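Local structure of cytochrome c XoxG (Methylobacterium extorquens, 6ONQ) at residues D81-Y91 against Y155-L163; Y125-Q133 against Q141-N149. The protein binds heme c and probably carries electrons away from lanthanide-dependent methanol dehydrogenase during methanol oxidation. One frame throughout, in Å; residues are numbered along the deposited sequence.

Interaction 1. Residues D81-Y91 against Y155-L163; sequences DWFTYSGYRRY and YANDLYVYL
Helix 82-94 and helix 156-167, the counterparts of the N- and C-terminal helices of the classical cytochrome c fold, cross at Gly87, whose CA lies 4.1 Å from the CA of Asp158. The axes of 82-91 and 156-163 approach to 7.2 Å at a signed angle of -101°, a closeness the bare glycine backbone allows. Gly87 CA makes a CA-H...O contact to Asp158 O. Beside it the hydroxyl of Ser86 donates to the anti lone pair of Asp158, OG to OD2 2.6 Å, while Asp158 OD1 meets the edge of the Phe83 ring. The guanidinium of Arg90 lies flat on one face of Tyr155 in a cation-pi stack, its CZ 3.6 Å from the ring centroid and the planes 6° apart; a bend at chi2 (-71°) folds the arginine over the ring. The Tyr155 hydroxyl is hydrogen-bonded to Glu190 OE2. With an alanine replacing this tyrosine, the guanidinium would probably lose its platform and be able to turn, and Glu190 would lose its hydroxyl partner. Tyr162 is a knob in the hole formed by Thr84, Gly87, Tyr88 and Tyr91. Tyr88 CA sits over the Tyr162 ring, 3.9 Å from the centroid, and the Tyr88 ring adds an offset edge-to-face contact, the planes near perpendicular. Phe71 of strand 69-74 packs on Thr84 and Val161, Leu112 of helix 112-118 touches Tyr91 and Leu163, and Phe124 of helix 121-130 touches Leu159 and Leu163.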
loop_
_atom_site.group_PDB
_atom_site.type_symbol
_atom_site.label_atom_id
_atom_site.label_comp_id
_atom_site.label_asym_id
_atom_site.label_seq_id
_atom_site.Cartn_x
_atom_site.Cartn_y
_atom_site.Cartn_z
ATOM N N ASP A 81 -8.878 -2.458 -5.087
ATOM C CA ASP A 81 -8.150 -3.475 -5.830
ATOM C C ASP A 81 -7.575 -4.511 -4.871
ATOM O O ASP A 81 -7.527 -4.314 -3.653
ATOM C CB ASP A 81 -7.028 -2.844 -6.667
ATOM C CG ASP A 81 -5.763 -2.513 -5.843
ATOM O OD1 ASP A 81 -5.791 -1.564 -5.017
ATOM O OD2 ASP A 81 -4.725 -3.189 -6.041
ATOM N N TRP A 82 -7.107 -5.622 -5.441
ATOM C CA TRP A 82 -6.656 -6.734 -4.614
ATOM C C TRP A 82 -5.519 -6.317 -3.692
ATOM O O TRP A 82 -5.542 -6.600 -2.489
ATOM C CB TRP A 82 -6.223 -7.907 -5.488
ATOM C CG TRP A 82 -5.525 -8.937 -4.682
ATOM C CD1 TRP A 82 -4.193 -9.230 -4.698
ATOM C CD2 TRP A 82 -6.114 -9.796 -3.704
ATOM N NE1 TRP A 82 -3.916 -10.227 -3.795
ATOM C CE2 TRP A 82 -5.080 -10.591 -3.170
ATOM C CE3 TRP A 82 -7.416 -9.970 -3.225
ATOM C CZ2 TRP A 82 -5.309 -11.545 -2.180
ATOM C CZ3 TRP A 82 -7.643 -10.919 -2.247
ATOM C CH2 TRP A 82 -6.594 -11.696 -1.737
ATOM N N PHE A 83 -4.520 -5.624 -4.232
ATOM C CA PHE A 83 -3.314 -5.372 -3.452
ATOM C C PHE A 83 -3.551 -4.367 -2.336
ATOM O O PHE A 83 -2.869 -4.423 -1.309
ATOM C CB PHE A 83 -2.183 -4.923 -4.366
ATOM C CG PHE A 83 -1.652 -6.028 -5.210
ATOM C CD1 PHE A 83 -2.372 -6.486 -6.301
ATOM C CD2 PHE A 83 -0.464 -6.652 -4.888
ATOM C CE1 PHE A 83 -1.896 -7.527 -7.069
ATOM C CE2 PHE A 83 0.021 -7.699 -5.655
ATOM C CZ PHE A 83 -0.693 -8.134 -6.742
ATOM N N THR A 84 -4.514 -3.461 -2.484
ATOM C CA THR A 84 -4.870 -2.639 -1.334
ATOM C C THR A 84 -5.474 -3.500 -0.233
ATOM O O THR A 84 -5.091 -3.389 0.938
ATOM C CB THR A 84 -5.825 -1.517 -1.735
ATOM O OG1 THR A 84 -5.207 -0.681 -2.723
ATOM C CG2 THR A 84 -6.168 -0.671 -0.525
ATOM N N TYR A 85 -6.414 -4.380 -0.594
ATOM C CA TYR A 85 -6.986 -5.308 0.379
ATOM C C TYR A 85 -5.896 -6.165 1.016
ATOM O O TYR A 85 -5.748 -6.192 2.245
ATOM C CB TYR A 85 -8.054 -6.181 -0.297
ATOM C CG TYR A 85 -8.572 -7.334 0.545
ATOM C CD1 TYR A 85 -9.571 -7.139 1.499
ATOM C CD2 TYR A 85 -8.067 -8.621 0.382
ATOM C CE1 TYR A 85 -10.043 -8.193 2.269
ATOM C CE2 TYR A 85 -8.533 -9.680 1.149
ATOM C CZ TYR A 85 -9.521 -9.461 2.090
ATOM O OH TYR A 85 -9.983 -10.516 2.850
ATOM N N SER A 86 -5.100 -6.843 0.188
ATOM C CA SER A 86 -4.078 -7.744 0.706
ATOM C C SER A 86 -3.058 -7.001 1.564
ATOM O O SER A 86 -2.655 -7.491 2.627
ATOM C CB SER A 86 -3.390 -8.461 -0.453
ATOM O OG SER A 86 -2.267 -9.190 0.001
ATOM N N GLY A 87 -2.635 -5.814 1.119
ATOM C CA GLY A 87 -1.657 -5.045 1.869
ATOM C C GLY A 87 -2.146 -4.581 3.227
ATOM O O GLY A 87 -1.354 -4.490 4.169
ATOM N N TYR A 88 -3.441 -4.269 3.348
ATOM C CA TYR A 88 -4.003 -3.983 4.667
ATOM C C TYR A 88 -3.733 -5.141 5.620
ATOM O O TYR A 88 -3.221 -4.948 6.729
ATOM C CB TYR A 88 -5.510 -3.708 4.571
ATOM C CG TYR A 88 -6.189 -3.495 5.925
ATOM C CD1 TYR A 88 -6.585 -4.575 6.711
ATOM C CD2 TYR A 88 -6.435 -2.214 6.420
ATOM C CE1 TYR A 88 -7.189 -4.389 7.948
ATOM C CE2 TYR A 88 -7.043 -2.020 7.663
ATOM C CZ TYR A 88 -7.418 -3.115 8.421
ATOM O OH TYR A 88 -8.022 -2.949 9.653
ATOM N N ARG A 89 -4.056 -6.359 5.190
ATOM C CA ARG A 89 -3.947 -7.489 6.099
ATOM C C ARG A 89 -2.495 -7.745 6.476
ATOM O O ARG A 89 -2.182 -7.946 7.656
ATOM C CB ARG A 89 -4.609 -8.721 5.479
ATOM C CG ARG A 89 -6.141 -8.594 5.448
ATOM C CD ARG A 89 -6.855 -9.761 4.760
ATOM N NE ARG A 89 -6.097 -10.299 3.635
ATOM C CZ ARG A 89 -5.615 -11.538 3.593
ATOM N NH1 ARG A 89 -5.820 -12.361 4.618
ATOM N NH2 ARG A 89 -4.929 -11.951 2.530
ATOM N N ARG A 90 -1.591 -7.699 5.499
ATOM C CA ARG A 90 -0.178 -7.867 5.811
ATOM C C ARG A 90 0.315 -6.777 6.754
ATOM O O ARG A 90 1.164 -7.031 7.620
ATOM C CB ARG A 90 0.634 -7.882 4.523
ATOM C CG ARG A 90 0.149 -8.915 3.547
ATOM C CD ARG A 90 0.481 -10.308 4.051
ATOM N NE ARG A 90 -0.227 -11.339 3.298
ATOM C CZ ARG A 90 -0.085 -12.646 3.505
ATOM N NH1 ARG A 90 -0.769 -13.514 2.768
ATOM N NH2 ARG A 90 0.743 -13.082 4.448
ATOM N N TYR A 91 -0.209 -5.555 6.609
ATOM C CA TYR A 91 0.200 -4.468 7.495
ATOM C C TYR A 91 -0.226 -4.738 8.929
ATOM O O TYR A 91 0.584 -4.640 9.859
ATOM C CB TYR A 91 -0.384 -3.141 7.027
ATOM C CG TYR A 91 -0.028 -2.010 7.951
ATOM C CD1 TYR A 91 1.197 -1.370 7.854
ATOM C CD2 TYR A 91 -0.900 -1.596 8.936
ATOM C CE1 TYR A 91 1.531 -0.338 8.705
ATOM C CE2 TYR A 91 -0.577 -0.567 9.796
ATOM C CZ TYR A 91 0.633 0.058 9.678
ATOM O OH TYR A 91 0.953 1.076 10.545
ATOM N N TYR A 155 5.113 -9.735 -0.074
ATOM C CA TYR A 155 3.963 -8.848 -0.104
ATOM C C TYR A 155 4.388 -7.392 -0.014
ATOM O O TYR A 155 3.608 -6.547 0.430
ATOM C CB TYR A 155 2.995 -9.227 1.015
ATOM C CG TYR A 155 2.634 -10.691 0.942
ATOM C CD1 TYR A 155 1.683 -11.145 0.036
ATOM C CD2 TYR A 155 3.271 -11.627 1.748
ATOM C CE1 TYR A 155 1.361 -12.481 -0.048
ATOM C CE2 TYR A 155 2.953 -12.967 1.670
ATOM C CZ TYR A 155 1.998 -13.389 0.770
ATOM O OH TYR A 155 1.680 -14.728 0.694
ATOM N N ALA A 156 5.616 -7.093 -0.449
ATOM C CA ALA A 156 6.133 -5.728 -0.404
ATOM C C ALA A 156 5.302 -4.782 -1.259
ATOM O O ALA A 156 5.014 -3.655 -0.847
ATOM C CB ALA A 156 7.585 -5.715 -0.868
ATOM N N ASN A 157 4.915 -5.220 -2.461
ATOM C CA ASN A 157 4.055 -4.391 -3.299
ATOM C C ASN A 157 2.692 -4.183 -2.655
ATOM O O ASN A 157 2.104 -3.103 -2.766
ATOM C CB ASN A 157 3.899 -5.023 -4.679
ATOM C CG ASN A 157 5.182 -4.985 -5.484
ATOM O OD1 ASN A 157 6.146 -4.308 -5.114
ATOM N ND2 ASN A 157 5.196 -5.704 -6.601
ATOM N N ASP A 158 2.167 -5.208 -1.991
ATOM C CA ASP A 158 0.898 -5.054 -1.294
ATOM C C ASP A 158 0.996 -3.980 -0.216
ATOM O O ASP A 158 0.134 -3.099 -0.112
ATOM C CB ASP A 158 0.480 -6.394 -0.695
ATOM C CG ASP A 158 0.508 -7.528 -1.715
ATOM O OD1 ASP A 158 1.467 -7.599 -2.522
ATOM O OD2 ASP A 158 -0.433 -8.356 -1.702
ATOM N N LEU A 159 2.059 -4.018 0.582
ATOM C CA LEU A 159 2.218 -3.014 1.625
ATOM C C LEU A 159 2.372 -1.618 1.034
ATOM O O LEU A 159 1.795 -0.655 1.552
ATOM C CB LEU A 159 3.411 -3.371 2.503
ATOM C CG LEU A 159 3.172 -4.671 3.280
ATOM C CD1 LEU A 159 4.478 -5.342 3.678
ATOM C CD2 LEU A 159 2.307 -4.387 4.497
ATOM N N TYR A 160 3.130 -1.498 -0.068
ATOM C CA TYR A 160 3.321 -0.204 -0.721
ATOM C C TYR A 160 2.002 0.358 -1.224
ATOM O O TYR A 160 1.668 1.520 -0.964
ATOM C CB TYR A 160 4.316 -0.335 -1.873
ATOM C CG TYR A 160 4.575 0.977 -2.577
ATOM C CD1 TYR A 160 5.287 1.995 -1.948
ATOM C CD2 TYR A 160 4.090 1.214 -3.861
ATOM C CE1 TYR A 160 5.516 3.205 -2.579
ATOM C CE2 TYR A 160 4.319 2.428 -4.503
ATOM C CZ TYR A 160 5.033 3.415 -3.851
ATOM O OH TYR A 160 5.272 4.623 -4.464
ATOM N N VAL A 161 1.233 -0.459 -1.941
ATOM C CA VAL A 161 -0.030 -0.006 -2.521
ATOM C C VAL A 161 -0.976 0.499 -1.437
ATOM O O VAL A 161 -1.493 1.618 -1.510
ATOM C CB VAL A 161 -0.662 -1.141 -3.341
ATOM C CG1 VAL A 161 -2.070 -0.799 -3.707
ATOM C CG2 VAL A 161 0.163 -1.395 -4.586
ATOM N N TYR A 162 -1.219 -0.319 -0.418
ATOM C CA TYR A 162 -2.104 0.083 0.671
ATOM C C TYR A 162 -1.622 1.370 1.348
ATOM O O TYR A 162 -2.397 2.309 1.563
ATOM C CB TYR A 162 -2.204 -1.061 1.687
ATOM C CG TYR A 162 -2.780 -0.616 2.996
ATOM C CD1 TYR A 162 -4.084 -0.179 3.071
ATOM C CD2 TYR A 162 -2.012 -0.592 4.148
ATOM C CE1 TYR A 162 -4.612 0.254 4.245
ATOM C CE2 TYR A 162 -2.548 -0.160 5.337
ATOM C CZ TYR A 162 -3.851 0.261 5.372
ATOM O OH TYR A 162 -4.421 0.699 6.543
ATOM N N LEU A 163 -0.342 1.429 1.714
ATOM C CA LEU A 163 0.140 2.625 2.388
ATOM C C LEU A 163 0.195 3.823 1.443
ATOM O O LEU A 163 0.137 4.971 1.894
ATOM C CB LEU A 163 1.507 2.361 2.997
ATOM C CG LEU A 163 1.636 1.484 4.235
ATOM C CD1 LEU A 163 3.109 1.139 4.452
ATOM C CD2 LEU A 163 1.038 2.186 5.452
#

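Interaction 2. Residues Y125-Q133 against Q141-N149; sequences YGILAGGKQ and QVMPAFGDN. With HEC (heme c), chain B.
Ile127 CG2 meets Met143 CG at 4.3 Å and also rests on the heme, so the helix end and the ligand-bearing strand share one hydrophobic wall. Next along the helix, Leu128 sends CD1 between the Met143 methyl, the Phe146 ring and the heme; its carbonyl, pointing almost straight at the donor, accepts from Phe146 N at 2.9 Å. Ala129 O takes a weak bond from Gly147 N, and the methyl of Ala145 lies against the backbone of Ala129 and Gly130. Gly131 leaves the helix with positive phi (83°), its CA 3.3 Å from Met143 O, where a side chain would run into the opposing backbone. Lys132 then pairs with Met143 in an antiparallel hydrogen-bonded bridge, Lys132 N to Met143 O 3.1 Å and Met143 N to Lys132 O 2.8 Å. The largely extended Lys132 side chain, bent at chi4, carries NZ to both heme propionates, with a 3.1 Å bond to O1A and a weak one to O2D. On the other face of the hairpin Gln133 CG lies alongside Val142 CG2.

The bridge fixes the backbone of Met143, and with its CG anti to the backbone N (chi1 153°) and a bend at chi2 the thioether SD binds the heme iron at 2.4 Å, with His99 as the second axial ligand. A neutral sulfur paired with a histidine nitrogen is the ligation of class I cytochromes c, consistent with reversible electron transfer at the iron, while the lysine probably offsets propionate charge.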
loop_
_atom_site.group_PDB
_atom_site.type_symbol
_atom_site.label_atom_id
_atom_site.label_comp_id
_atom_site.label_asym_id
_atom_site.label_seq_id
_atom_site.Cartn_x
_atom_site.Cartn_y
_atom_site.Cartn_z
ATOM N N TYR A 125 11.133 0.143 -0.611
ATOM C CA TYR A 125 11.561 -1.249 -0.702
ATOM C C TYR A 125 12.911 -1.456 -0.026
ATOM O O TYR A 125 13.130 -2.473 0.640
ATOM C CB TYR A 125 11.605 -1.694 -2.165
ATOM C CG TYR A 125 11.665 -3.191 -2.340
ATOM C CD1 TYR A 125 12.864 -3.874 -2.213
ATOM C CD2 TYR A 125 10.521 -3.927 -2.625
ATOM C CE1 TYR A 125 12.926 -5.241 -2.359
ATOM C CE2 TYR A 125 10.571 -5.306 -2.777
ATOM C CZ TYR A 125 11.778 -5.957 -2.640
ATOM O OH TYR A 125 11.852 -7.330 -2.786
ATOM N N GLY A 126 13.819 -0.491 -0.156
ATOM C CA GLY A 126 15.133 -0.637 0.453
ATOM C C GLY A 126 15.114 -0.538 1.966
ATOM O O GLY A 126 15.860 -1.245 2.649
ATOM N N ILE A 127 14.287 0.359 2.511
ATOM C CA ILE A 127 14.122 0.432 3.959
ATOM C C ILE A 127 13.517 -0.861 4.485
ATOM O O ILE A 127 13.940 -1.394 5.516
ATOM C CB ILE A 127 13.255 1.646 4.333
ATOM C CG1 ILE A 127 14.065 2.933 4.221
ATOM C CG2 ILE A 127 12.673 1.490 5.733
ATOM C CD1 ILE A 127 13.190 4.167 4.158
ATOM N N LEU A 128 12.523 -1.388 3.779
ATOM C CA LEU A 128 11.877 -2.617 4.215
ATOM C C LEU A 128 12.834 -3.805 4.161
ATOM O O LEU A 128 12.853 -4.636 5.077
ATOM C CB LEU A 128 10.650 -2.867 3.351
ATOM C CG LEU A 128 9.777 -4.052 3.719
ATOM C CD1 LEU A 128 9.250 -3.840 5.104
ATOM C CD2 LEU A 128 8.644 -4.179 2.719
ATOM N N ALA A 129 13.632 -3.908 3.098
ATOM C CA ALA A 129 14.530 -5.051 2.955
ATOM C C ALA A 129 15.713 -4.955 3.909
ATOM O O ALA A 129 16.107 -5.956 4.517
ATOM C CB ALA A 129 15.016 -5.161 1.508
ATOM N N GLY A 130 16.283 -3.765 4.072
ATOM C CA GLY A 130 17.498 -3.630 4.850
ATOM C C GLY A 130 17.397 -2.956 6.205
ATOM O O GLY A 130 18.377 -2.964 6.953
ATOM N N GLY A 131 16.241 -2.375 6.544
ATOM C CA GLY A 131 16.066 -1.707 7.821
ATOM C C GLY A 131 16.580 -0.276 7.821
ATOM O O GLY A 131 17.054 0.259 6.819
ATOM N N LYS A 132 16.496 0.348 8.993
ATOM C CA LYS A 132 16.910 1.735 9.179
ATOM C C LYS A 132 17.175 1.957 10.663
ATOM O O LYS A 132 16.428 1.451 11.498
ATOM C CB LYS A 132 15.825 2.691 8.663
ATOM C CG LYS A 132 16.149 4.168 8.711
ATOM C CD LYS A 132 15.072 4.971 7.991
ATOM C CE LYS A 132 15.196 6.463 8.292
ATOM N NZ LYS A 132 14.002 6.992 9.039
ATOM N N GLN A 133 18.228 2.706 10.997
ATOM C CA GLN A 133 18.573 2.952 12.399
ATOM C C GLN A 133 18.894 4.419 12.651
ATOM O O GLN A 133 19.772 4.991 11.998
ATOM C CB GLN A 133 19.752 2.082 12.858
ATOM C CG GLN A 133 19.373 0.621 13.015
ATOM C CD GLN A 133 20.567 -0.312 13.112
ATOM O OE1 GLN A 133 20.412 -1.504 13.400
ATOM N NE2 GLN A 133 21.764 0.220 12.870
ATOM N N GLN A 141 16.506 3.586 18.272
ATOM C CA GLN A 141 15.376 3.573 17.339
ATOM C C GLN A 141 15.751 2.680 16.157
ATOM O O GLN A 141 16.533 3.097 15.300
ATOM C CB GLN A 141 15.080 4.996 16.886
ATOM C CG GLN A 141 13.623 5.413 16.870
ATOM C CD GLN A 141 13.401 6.641 15.998
ATOM O OE1 GLN A 141 14.353 7.346 15.641
ATOM N NE2 GLN A 141 12.145 6.892 15.635
ATOM N N VAL A 142 15.215 1.456 16.100
ATOM C CA VAL A 142 15.579 0.514 15.039
ATOM C C VAL A 142 14.340 0.035 14.288
ATOM O O VAL A 142 13.342 -0.385 14.889
ATOM C CB VAL A 142 16.387 -0.697 15.553
ATOM C CG1 VAL A 142 15.545 -1.585 16.437
ATOM C CG2 VAL A 142 16.919 -1.522 14.369
ATOM N N MET A 143 14.417 0.110 12.963
ATOM C CA MET A 143 13.497 -0.556 12.068
ATOM C C MET A 143 14.171 -1.825 11.571
ATOM O O MET A 143 15.272 -1.749 10.997
ATOM C CB MET A 143 13.142 0.368 10.905
ATOM C CG MET A 143 12.758 -0.299 9.618
ATOM S SD MET A 143 11.130 -1.039 9.705
ATOM C CE MET A 143 10.986 -1.792 8.081
ATOM N N PRO A 144 13.599 -3.001 11.804
ATOM C CA PRO A 144 14.300 -4.240 11.445
ATOM C C PRO A 144 14.351 -4.441 9.941
ATOM O O PRO A 144 13.421 -4.084 9.218
ATOM C CB PRO A 144 13.460 -5.338 12.110
ATOM C CG PRO A 144 12.481 -4.627 12.993
ATOM C CD PRO A 144 12.313 -3.253 12.468
ATOM N N ALA A 145 15.444 -5.034 9.476
ATOM C CA ALA A 145 15.506 -5.518 8.104
ATOM C C ALA A 145 14.578 -6.713 7.939
ATOM O O ALA A 145 14.693 -7.696 8.677
ATOM C CB ALA A 145 16.933 -5.910 7.747
ATOM N N PHE A 146 13.658 -6.642 6.977
ATOM C CA PHE A 146 12.764 -7.756 6.695
ATOM C C PHE A 146 13.199 -8.576 5.490
ATOM O O PHE A 146 12.447 -9.451 5.060
ATOM C CB PHE A 146 11.343 -7.264 6.463
ATOM C CG PHE A 146 10.622 -6.863 7.705
ATOM C CD1 PHE A 146 10.766 -5.588 8.223
ATOM C CD2 PHE A 146 9.764 -7.744 8.334
ATOM C CE1 PHE A 146 10.079 -5.212 9.354
ATOM C CE2 PHE A 146 9.080 -7.377 9.461
ATOM C CZ PHE A 146 9.237 -6.115 9.977
ATOM N N GLY A 147 14.395 -8.328 4.952
ATOM C CA GLY A 147 14.818 -9.001 3.730
ATOM C C GLY A 147 14.737 -10.516 3.793
ATOM O O GLY A 147 14.319 -11.165 2.829
ATOM N N ASP A 148 15.128 -11.105 4.923
ATOM C CA ASP A 148 15.118 -12.558 5.060
ATOM C C ASP A 148 13.746 -13.116 5.448
ATOM O O ASP A 148 13.641 -14.290 5.824
ATOM C CB ASP A 148 16.177 -12.999 6.075
ATOM C CG ASP A 148 17.599 -12.635 5.639
ATOM O OD1 ASP A 148 18.562 -13.069 6.320
ATOM O OD2 ASP A 148 17.755 -11.912 4.620
ATOM N N ASN A 149 12.687 -12.327 5.328
ATOM C CA ASN A 149 11.357 -12.717 5.784
ATOM C C ASN A 149 10.411 -12.748 4.583
ATOM O O ASN A 149 9.782 -11.742 4.244
ATOM C CB ASN A 149 10.893 -11.748 6.863
ATOM C CG ASN A 149 9.620 -12.175 7.533
ATOM O OD1 ASN A 149 8.964 -13.132 7.119
ATOM N ND2 ASN A 149 9.235 -11.434 8.565
HETATM FE FE HEC B . 9.087 0.143 10.289
HETATM C CHA HEC B . 10.669 3.190 9.974
HETATM C CHB HEC B . 7.865 0.490 7.186
HETATM C CHC HEC B . 7.602 -2.952 10.511
HETATM C CHD HEC B . 9.840 0.062 13.622
HETATM N NA HEC B . 9.212 1.592 8.884
HETATM C C1A HEC B . 9.978 2.731 8.880
HETATM C C2A HEC B . 9.932 3.314 7.547
HETATM C C3A HEC B . 9.154 2.552 6.794
HETATM C C4A HEC B . 8.700 1.471 7.616
HETATM C CMA HEC B . 8.757 2.734 5.316
HETATM C CAA HEC B . 10.636 4.602 7.094
HETATM C CBA HEC B . 9.913 5.749 7.784
HETATM C CGA HEC B . 10.351 7.079 7.250
HETATM O O1A HEC B . 11.580 7.322 7.138
HETATM O O2A HEC B . 9.454 7.901 6.955
HETATM N NB HEC B . 7.959 -1.029 9.109
HETATM C C1B HEC B . 7.567 -0.659 7.846
HETATM C C2B HEC B . 6.758 -1.696 7.270
HETATM C C3B HEC B . 6.665 -2.680 8.150
HETATM C C4B HEC B . 7.411 -2.275 9.339
HETATM C CMB HEC B . 6.135 -1.696 5.864
HETATM C CAB HEC B . 5.855 -3.959 7.800
HETATM C CBB HEC B . 6.094 -5.126 8.362
HETATM N NC HEC B . 8.754 -1.184 11.820
HETATM C C1C HEC B . 8.186 -2.439 11.659
HETATM C C2C HEC B . 8.316 -3.125 12.927
HETATM C C3C HEC B . 8.919 -2.312 13.803
HETATM C C4C HEC B . 9.218 -1.062 13.118
HETATM C CMC HEC B . 7.815 -4.553 13.239
HETATM C CAC HEC B . 9.218 -2.729 15.272
HETATM C CBC HEC B . 9.097 -1.852 16.264
HETATM N ND HEC B . 10.045 1.395 11.547
HETATM C C1D HEC B . 10.284 1.156 12.892
HETATM C C2D HEC B . 11.094 2.256 13.392
HETATM C C3D HEC B . 11.326 3.102 12.386
HETATM C C4D HEC B . 10.664 2.587 11.208
HETATM C CMD HEC B . 11.618 2.437 14.829
HETATM C CAD HEC B . 12.130 4.413 12.470
HETATM C CBD HEC B . 13.590 4.212 12.078
HETATM C CGD HEC B . 14.303 5.541 12.160
HETATM O O1D HEC B . 13.796 6.455 12.857
HETATM O O2D HEC B . 15.381 5.697 11.539
#

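In the fold
Along the chain, interaction 2 is nested inside the loop closed by interaction 1: helix 82-94 comes first, then helix 121-130 and the hairpin of strands 132-133 and 142-143, and finally helix 156-167. The centres of the two interactions lie about 17 Å apart, interaction 1 close to the geometric centre of the protein and interaction 2 at the methionine side of the heme. They nevertheless touch, through Ala156 against Tyr125 and Leu128. Helix 82-94 leads directly to Cys95 and His99, whose side chains lie about 3 Å from that of Tyr91, an arrangement consistent with the two axial ligands, on opposite sides of the iron, being tied together through contacting helices and the hairpin.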